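Local structure of STU0660 (3ZTH) at residues 1-12 with 59-70. The protein probably binds DNA as a large Csn2-type Cas protein with a P-loop NTPase-related fold, serving CRISPR-mediated bacterial immunity in Streptococcus thermophilus. Sequence-based numbering, arbitrary orientation.
Sequences MKFFVQHPYKER and EPTILDEAREIV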
HETATM    1  N   MSE A   1      18.908   5.822  40.904  1.00 52.93           N
HETATM    2  CA  MSE A   1      18.252   7.129  40.640  1.00 50.84           C
HETATM    3  C   MSE A   1      16.752   7.053  40.881  1.00 47.09           C
HETATM    4  O   MSE A   1      16.256   6.109  41.492  1.00 45.28           O
HETATM    5  CB  MSE A   1      18.506   7.564  39.204  1.00 56.73           C
HETATM    6  CG  MSE A   1      17.824   6.704  38.170  1.00 64.22           C
HETATM    7 SE   MSE A   1      18.113   7.426  36.407  1.00 81.56          SE
HETATM    8  CE  MSE A   1      16.900   8.937  36.500  1.00 71.73           C
ATOM      9  N   LYS A   2      16.033   8.056  40.397  1.00 43.37           N
ATOM     10  CA  LYS A   2      14.592   8.098  40.580  1.00 41.76           C
ATOM     11  C   LYS A   2      13.831   8.513  39.327  1.00 39.50           C
ATOM     12  O   LYS A   2      14.318   9.314  38.531  1.00 37.74           O
ATOM     13  CB  LYS A   2      14.231   9.059  41.714  1.00 41.97           C
ATOM     14  CG  LYS A   2      14.569   8.544  43.096  1.00 43.80           C
ATOM     15  CD  LYS A   2      14.229   9.584  44.150  1.00 46.81           C
ATOM     16  CE  LYS A   2      14.575   9.097  45.546  1.00 47.57           C
ATOM     17  NZ  LYS A   2      13.769   7.905  45.911  1.00 50.52           N
ATOM     18  N   PHE A   3      12.648   7.927  39.154  1.00 35.52           N
ATOM     19  CA  PHE A   3      11.775   8.262  38.044  1.00 34.11           C
ATOM     20  C   PHE A   3      10.534   8.839  38.708  1.00 34.23           C
ATOM     21  O   PHE A   3       9.981   8.235  39.631  1.00 34.28           O
ATOM     22  CB  PHE A   3      11.335   7.028  37.235  1.00 32.69           C
ATOM     23  CG  PHE A   3      12.395   6.453  36.323  1.00 31.41           C
ATOM     24  CD1 PHE A   3      13.548   7.165  36.009  1.00 29.68           C
ATOM     25  CD2 PHE A   3      12.221   5.187  35.763  1.00 28.64           C
ATOM     26  CE1 PHE A   3      14.510   6.621  35.149  1.00 28.79           C
ATOM     27  CE2 PHE A   3      13.173   4.640  34.908  1.00 28.46           C
ATOM     28  CZ  PHE A   3      14.322   5.359  34.598  1.00 28.45           C
ATOM     29  N   PHE A   4      10.111  10.016  38.270  1.00 32.71           N
ATOM     30  CA  PHE A   4       8.893  10.602  38.805  1.00 32.73           C
ATOM     31  C   PHE A   4       7.945  10.578  37.613  1.00 33.68           C
ATOM     32  O   PHE A   4       7.958  11.466  36.765  1.00 35.06           O
ATOM     33  CB  PHE A   4       9.165  12.012  39.325  1.00 31.47           C
ATOM     34  CG  PHE A   4       9.808  12.027  40.683  1.00 31.30           C
ATOM     35  CD1 PHE A   4       9.052  11.761  41.825  1.00 29.90           C
ATOM     36  CD2 PHE A   4      11.178  12.250  40.824  1.00 30.45           C
ATOM     37  CE1 PHE A   4       9.649  11.717  43.086  1.00 31.59           C
ATOM     38  CE2 PHE A   4      11.783  12.206  42.083  1.00 30.85           C
ATOM     39  CZ  PHE A   4      11.019  11.938  43.216  1.00 29.26           C
ATOM     40  N   VAL A   5       7.151   9.514  37.548  1.00 33.67           N
ATOM     41  CA  VAL A   5       6.232   9.293  36.442  1.00 32.23           C
ATOM     42  C   VAL A   5       4.956  10.092  36.528  1.00 32.88           C
ATOM     43  O   VAL A   5       4.268  10.095  37.554  1.00 32.47           O
ATOM     44  CB  VAL A   5       5.868   7.793  36.326  1.00 31.57           C
ATOM     45  CG1 VAL A   5       5.046   7.545  35.066  1.00 28.21           C
ATOM     46  CG2 VAL A   5       7.139   6.959  36.313  1.00 29.68           C
ATOM     47  N   GLN A   6       4.631  10.750  35.425  1.00 32.98           N
ATOM     48  CA  GLN A   6       3.439  11.560  35.356  1.00 34.65           C
ATOM     49  C   GLN A   6       2.155  10.749  35.480  1.00 37.36           C
ATOM     50  O   GLN A   6       1.983   9.703  34.845  1.00 36.34           O
ATOM     51  CB  GLN A   6       3.422  12.338  34.053  1.00 35.27           C
ATOM     52  CG  GLN A   6       2.539  13.564  34.113  1.00 36.65           C
ATOM     53  CD  GLN A   6       2.750  14.465  32.926  1.00 37.81           C
ATOM     54  OE1 GLN A   6       3.890  14.693  32.496  1.00 37.55           O
ATOM     55  NE2 GLN A   6       1.654  14.998  32.386  1.00 37.31           N
ATOM     56  N   HIS A   7       1.251  11.260  36.306  1.00 39.79           N
ATOM     57  CA  HIS A   7      -0.040  10.641  36.548  1.00 43.08           C
ATOM     58  C   HIS A   7      -1.093  11.620  36.045  1.00 44.36           C
ATOM     59  O   HIS A   7      -0.999  12.817  36.294  1.00 44.96           O
ATOM     60  CB  HIS A   7      -0.229  10.418  38.043  1.00 45.94           C
ATOM     61  CG  HIS A   7      -1.474   9.664  38.389  1.00 51.14           C
ATOM     62  ND1 HIS A   7      -1.524   8.287  38.421  1.00 51.72           N
ATOM     63  CD2 HIS A   7      -2.716  10.093  38.715  1.00 52.37           C
ATOM     64  CE1 HIS A   7      -2.742   7.901  38.754  1.00 53.05           C
ATOM     65  NE2 HIS A   7      -3.485   8.978  38.940  1.00 53.72           N
ATOM     66  N   PRO A   8      -2.122  11.124  35.348  1.00 46.80           N
ATOM     67  CA  PRO A   8      -3.174  12.004  34.828  1.00 48.96           C
ATOM     68  C   PRO A   8      -3.800  13.026  35.786  1.00 49.88           C
ATOM     69  O   PRO A   8      -4.110  14.136  35.368  1.00 51.77           O
ATOM     70  CB  PRO A   8      -4.198  11.022  34.251  1.00 47.33           C
ATOM     71  CG  PRO A   8      -3.977   9.779  35.044  1.00 49.59           C
ATOM     72  CD  PRO A   8      -2.467   9.715  35.123  1.00 47.98           C
ATOM     73  N   TYR A   9      -3.997  12.691  37.056  1.00 50.89           N
ATOM     74  CA  TYR A   9      -4.596  13.685  37.944  1.00 54.06           C
ATOM     75  C   TYR A   9      -4.037  13.809  39.357  1.00 53.45           C
ATOM     76  O   TYR A   9      -4.524  14.614  40.155  1.00 53.75           O
ATOM     77  CB  TYR A   9      -6.122  13.500  38.007  1.00 59.54           C
ATOM     78  CG  TYR A   9      -6.636  12.127  37.613  1.00 66.30           C
ATOM     79  CD1 TYR A   9      -6.429  11.010  38.431  1.00 70.18           C
ATOM     80  CD2 TYR A   9      -7.353  11.951  36.426  1.00 69.67           C
ATOM     81  CE1 TYR A   9      -6.930   9.744  38.073  1.00 72.21           C
ATOM     82  CE2 TYR A   9      -7.855  10.694  36.056  1.00 72.16           C
ATOM     83  CZ  TYR A   9      -7.642   9.596  36.882  1.00 73.83           C
ATOM     84  OH  TYR A   9      -8.148   8.362  36.514  1.00 75.04           O
ATOM     85  N   LYS A  10      -3.006  13.033  39.668  1.00 51.63           N
ATOM     86  CA  LYS A  10      -2.401  13.090  40.988  1.00 48.96           C
ATOM     87  C   LYS A  10      -0.908  13.377  40.899  1.00 45.74           C
ATOM     88  O   LYS A  10      -0.365  13.601  39.815  1.00 45.21           O
ATOM     89  CB  LYS A  10      -2.619  11.768  41.718  1.00 52.88           C
ATOM     90  CG  LYS A  10      -4.075  11.417  41.961  1.00 57.12           C
ATOM     91  CD  LYS A  10      -4.170  10.165  42.810  1.00 62.43           C
ATOM     92  CE  LYS A  10      -5.588   9.903  43.285  1.00 65.53           C
ATOM     93  NZ  LYS A  10      -5.611   8.745  44.231  1.00 67.84           N
ATOM     94  N   GLU A  11      -0.248  13.372  42.045  1.00 42.37           N
ATOM     95  CA  GLU A  11       1.186  13.609  42.088  1.00 42.23           C
ATOM     96  C   GLU A  11       1.879  12.543  41.259  1.00 38.61           C
ATOM     97  O   GLU A  11       1.284  11.531  40.911  1.00 37.21           O
ATOM     98  CB  GLU A  11       1.691  13.542  43.531  1.00 46.59           C
ATOM     99  CG  GLU A  11       1.236  12.290  44.269  1.00 51.71           C
ATOM    100  CD  GLU A  11       1.777  12.211  45.679  1.00 56.29           C
ATOM    101  OE1 GLU A  11       2.615  13.061  46.057  1.00 58.56           O
ATOM    102  OE2 GLU A  11       1.362  11.292  46.413  1.00 59.66           O
ATOM    103  N   ARG A  12       3.144  12.767  40.948  1.00 35.40           N
ATOM    104  CA  ARG A  12       3.881  11.807  40.154  1.00 33.90           C
ATOM    105  C   ARG A  12       4.138  10.536  40.943  1.00 33.63           C
ATOM    106  O   ARG A  12       4.243  10.560  42.172  1.00 32.13           O
ATOM    107  CB  ARG A  12       5.198  12.427  39.674  1.00 32.11           C
ATOM    108  CG  ARG A  12       4.995  13.378  38.506  1.00 29.99           C
ATOM    109  CD  ARG A  12       6.175  14.298  38.267  1.00 30.16           C
ATOM    110  NE  ARG A  12       5.932  15.169  37.117  1.00 30.32           N
ATOM    111  CZ  ARG A  12       6.061  14.786  35.850  1.00 31.99           C
ATOM    112  NH1 ARG A  12       6.443  13.545  35.573  1.00 28.56           N
ATOM    113  NH2 ARG A  12       5.792  15.632  34.861  1.00 31.13           N
ATOM    114  N   GLU A  59       2.141  15.792  25.924  1.00 46.24           N
ATOM    115  CA  GLU A  59       2.870  14.537  26.063  1.00 45.31           C
ATOM    116  C   GLU A  59       3.300  14.310  27.507  1.00 44.27           C
ATOM    117  O   GLU A  59       3.754  15.234  28.173  1.00 44.65           O
ATOM    118  CB  GLU A  59       4.099  14.529  25.160  1.00 45.69           C
ATOM    119  CG  GLU A  59       3.832  15.054  23.765  1.00 49.13           C
ATOM    120  CD  GLU A  59       4.925  14.688  22.784  1.00 51.01           C
ATOM    121  OE1 GLU A  59       6.114  14.717  23.170  1.00 51.90           O
ATOM    122  OE2 GLU A  59       4.590  14.380  21.619  1.00 52.47           O
ATOM    123  N   PRO A  60       3.150  13.070  28.013  1.00 43.35           N
ATOM    124  CA  PRO A  60       3.530  12.729  29.391  1.00 41.92           C
ATOM    125  C   PRO A  60       5.047  12.772  29.619  1.00 41.87           C
ATOM    126  O   PRO A  60       5.834  12.469  28.721  1.00 41.79           O
ATOM    127  CB  PRO A  60       2.947  11.329  29.568  1.00 41.61           C
ATOM    128  CG  PRO A  60       3.059  10.755  28.190  1.00 40.21           C
ATOM    129  CD  PRO A  60       2.574  11.899  27.327  1.00 40.92           C
ATOM    130  N   THR A  61       5.448  13.127  30.831  1.00 40.34           N
ATOM    131  CA  THR A  61       6.858  13.244  31.159  1.00 39.02           C
ATOM    132  C   THR A  61       7.322  12.394  32.342  1.00 37.98           C
ATOM    133  O   THR A  61       6.515  11.970  33.172  1.00 36.65           O
ATOM    134  CB  THR A  61       7.178  14.737  31.427  1.00 40.83           C
ATOM    135  OG1 THR A  61       7.796  15.300  30.265  1.00 43.07           O
ATOM    136  CG2 THR A  61       8.067  14.913  32.629  1.00 38.32           C
ATOM    137  N   ILE A  62       8.627  12.140  32.399  1.00 36.92           N
ATOM    138  CA  ILE A  62       9.236  11.387  33.499  1.00 35.84           C
ATOM    139  C   ILE A  62      10.424  12.208  34.001  1.00 36.05           C
ATOM    140  O   ILE A  62      11.370  12.464  33.248  1.00 36.66           O
ATOM    141  CB  ILE A  62       9.755   9.999  33.051  1.00 35.65           C
ATOM    142  CG1 ILE A  62       8.592   9.133  32.564  1.00 35.83           C
ATOM    143  CG2 ILE A  62      10.478   9.324  34.205  1.00 33.90           C
ATOM    144  CD1 ILE A  62       8.956   7.673  32.350  1.00 35.98           C
ATOM    145  N   LEU A  63      10.378  12.618  35.267  1.00 35.27           N
ATOM    146  CA  LEU A  63      11.443  13.437  35.847  1.00 35.04           C
ATOM    147  C   LEU A  63      12.383  12.656  36.748  1.00 37.00           C
ATOM    148  O   LEU A  63      12.012  11.611  37.285  1.00 37.74           O
ATOM    149  CB  LEU A  63      10.837  14.587  36.656  1.00 31.52           C
ATOM    150  CG  LEU A  63       9.738  15.381  35.944  1.00 33.04           C
ATOM    151  CD1 LEU A  63       9.148  16.407  36.904  1.00 31.97           C
ATOM    152  CD2 LEU A  63      10.305  16.050  34.692  1.00 30.59           C
ATOM    153  N   ASP A  64      13.600  13.169  36.916  1.00 39.02           N
ATOM    154  CA  ASP A  64      14.576  12.527  37.792  1.00 41.23           C
ATOM    155  C   ASP A  64      14.541  13.213  39.159  1.00 41.36           C
ATOM    156  O   ASP A  64      13.663  14.027  39.427  1.00 38.70           O
ATOM    157  CB  ASP A  64      15.984  12.621  37.202  1.00 43.22           C
ATOM    158  CG  ASP A  64      16.408  14.054  36.939  1.00 47.62           C
ATOM    159  OD1 ASP A  64      16.311  14.888  37.868  1.00 47.11           O
ATOM    160  OD2 ASP A  64      16.842  14.346  35.803  1.00 50.23           O
ATOM    161  N   GLU A  65      15.497  12.878  40.018  1.00 44.38           N
ATOM    162  CA  GLU A  65      15.568  13.445  41.359  1.00 46.88           C
ATOM    163  C   GLU A  65      15.566  14.963  41.325  1.00 46.72           C
ATOM    164  O   GLU A  65      14.818  15.610  42.058  1.00 47.95           O
ATOM    165  CB  GLU A  65      16.836  12.976  42.073  1.00 50.91           C
ATOM    166  CG  GLU A  65      17.120  11.482  41.964  1.00 58.86           C
ATOM    167  CD  GLU A  65      17.922  11.107  40.714  1.00 61.34           C
ATOM    168  OE1 GLU A  65      17.391  11.224  39.586  1.00 59.21           O
ATOM    169  OE2 GLU A  65      19.096  10.693  40.869  1.00 64.88           O
ATOM    170  N   ALA A  66      16.412  15.529  40.474  1.00 45.24           N
ATOM    171  CA  ALA A  66      16.518  16.978  40.357  1.00 45.65           C
ATOM    172  C   ALA A  66      15.273  17.585  39.728  1.00 46.06           C
ATOM    173  O   ALA A  66      15.170  18.803  39.587  1.00 46.80           O
ATOM    174  CB  ALA A  66      17.748  17.342  39.534  1.00 42.94           C
ATOM    175  N   ARG A  67      14.328  16.731  39.358  1.00 46.00           N
ATOM    176  CA  ARG A  67      13.097  17.179  38.730  1.00 47.09           C
ATOM    177  C   ARG A  67      13.321  17.574  37.279  1.00 47.33           C
ATOM    178  O   ARG A  67      12.564  18.354  36.708  1.00 47.69           O
ATOM    179  CB  ARG A  67      12.486  18.345  39.507  1.00 46.97           C
ATOM    180  CG  ARG A  67      11.367  17.913  40.439  1.00 49.88           C
ATOM    181  CD  ARG A  67      11.813  16.842  41.417  1.00 50.33           C
ATOM    182  NE  ARG A  67      10.678  16.275  42.138  1.00 51.84           N
ATOM    183  CZ  ARG A  67      10.784  15.531  43.231  1.00 52.07           C
ATOM    184  NH1 ARG A  67      11.977  15.257  43.744  1.00 51.56           N
ATOM    185  NH2 ARG A  67       9.692  15.065  43.818  1.00 54.75           N
ATOM    186  N   GLU A  68      14.374  17.026  36.688  1.00 47.73           N
ATOM    187  CA  GLU A  68      14.683  17.292  35.294  1.00 48.64           C
ATOM    188  C   GLU A  68      14.050  16.200  34.441  1.00 46.59           C
ATOM    189  O   GLU A  68      13.723  15.115  34.937  1.00 44.17           O
ATOM    190  CB  GLU A  68      16.191  17.292  35.074  1.00 52.05           C
ATOM    191  CG  GLU A  68      16.907  18.360  35.845  1.00 58.37           C
ATOM    192  CD  GLU A  68      17.719  19.253  34.941  1.00 63.58           C
ATOM    193  OE1 GLU A  68      17.123  19.838  34.001  1.00 66.13           O
ATOM    194  OE2 GLU A  68      18.945  19.367  35.173  1.00 65.16           O
ATOM    195  N   ILE A  69      13.891  16.483  33.154  1.00 44.61           N
ATOM    196  CA  ILE A  69      13.291  15.518  32.254  1.00 43.84           C
ATOM    197  C   ILE A  69      14.258  14.419  31.845  1.00 43.28           C
ATOM    198  O   ILE A  69      15.392  14.686  31.445  1.00 43.51           O
ATOM    199  CB  ILE A  69      12.742  16.205  30.991  1.00 42.37           C
ATOM    200  CG1 ILE A  69      11.523  17.048  31.363  1.00 42.74           C
ATOM    201  CG2 ILE A  69      12.363  15.169  29.956  1.00 40.10           C
ATOM    202  CD1 ILE A  69      10.886  17.773  30.188  1.00 43.68           C
ATOM    203  N   VAL A  70      13.800  13.179  31.966  1.00 42.36           N
ATOM    204  CA  VAL A  70      14.603  12.029  31.584  1.00 41.14           C
ATOM    205  C   VAL A  70      14.303  11.790  30.114  1.00 40.13           C
ATOM    206  O   VAL A  70      13.186  11.453  29.762  1.00 40.30           O
ATOM    207  CB  VAL A  70      14.200  10.783  32.390  1.00 40.72           C
ATOM    208  CG1 VAL A  70      15.087   9.605  32.008  1.00 40.40           C
ATOM    209  CG2 VAL A  70      14.302  11.077  33.875  1.00 39.61           C
TER
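With CG set beside the backbone N (chi1 -79°), Phe4 stands its ring up on one face of a small antiparallel sheet, and a bend at chi2 (56°) folds Arg67 back over it. The sheet has three strands: 2-5 runs down the middle, between 13-16 and 62-63. The guanidinium of Arg67 lies flat on the ring as a cation-pi stack, its CZ 3.8 Å from the ring centroid and the two planes 28° apart. A flat, delocalised cation suits this place, since it can spread over the aromatic face while NH1 makes a weak hydrogen bond to Glu65 O. The ring's edge meets the O of Asp64, which opens the type I turn to Arg67.

Phe4 and Leu63 form a hydrogen-bonded pair: Phe4 N gives a 2.7 Å bond to Leu63 O, in the carbonyl plane, and Leu63 N returns one to Phe4 O. The next pair, Val5 and Ile62, is non-hydrogen-bonded. Its beta-branched side chains, which favour extended strands, lie on the other face and present hydrocarbon to helix 28-43, where Val5 packs on Ile37 and Ile62 on Phe42; Phe3 joins them, its CB 3.9 Å from Ile62 CG2.

Beyond the strand, Gln6 reaches its extended side chain across, and OE1 accepts from Thr61 N at 2.8 Å, while Gln6 N donates to Thr61 O. Arginine is apt beside these carbonyls: Arg12 NH1 bonds both Thr61 O (2.9 Å) and Phe4 O, bridging the two segments. Leu63 CD1 and Gln6 CG cover opposite faces of its guanidinium, apolar contacts that leave the edge for polar partners. At Phe4 O, Arg12 NH1 (2.8 Å) and Leu63 N arrive from opposite faces of the carbonyl plane.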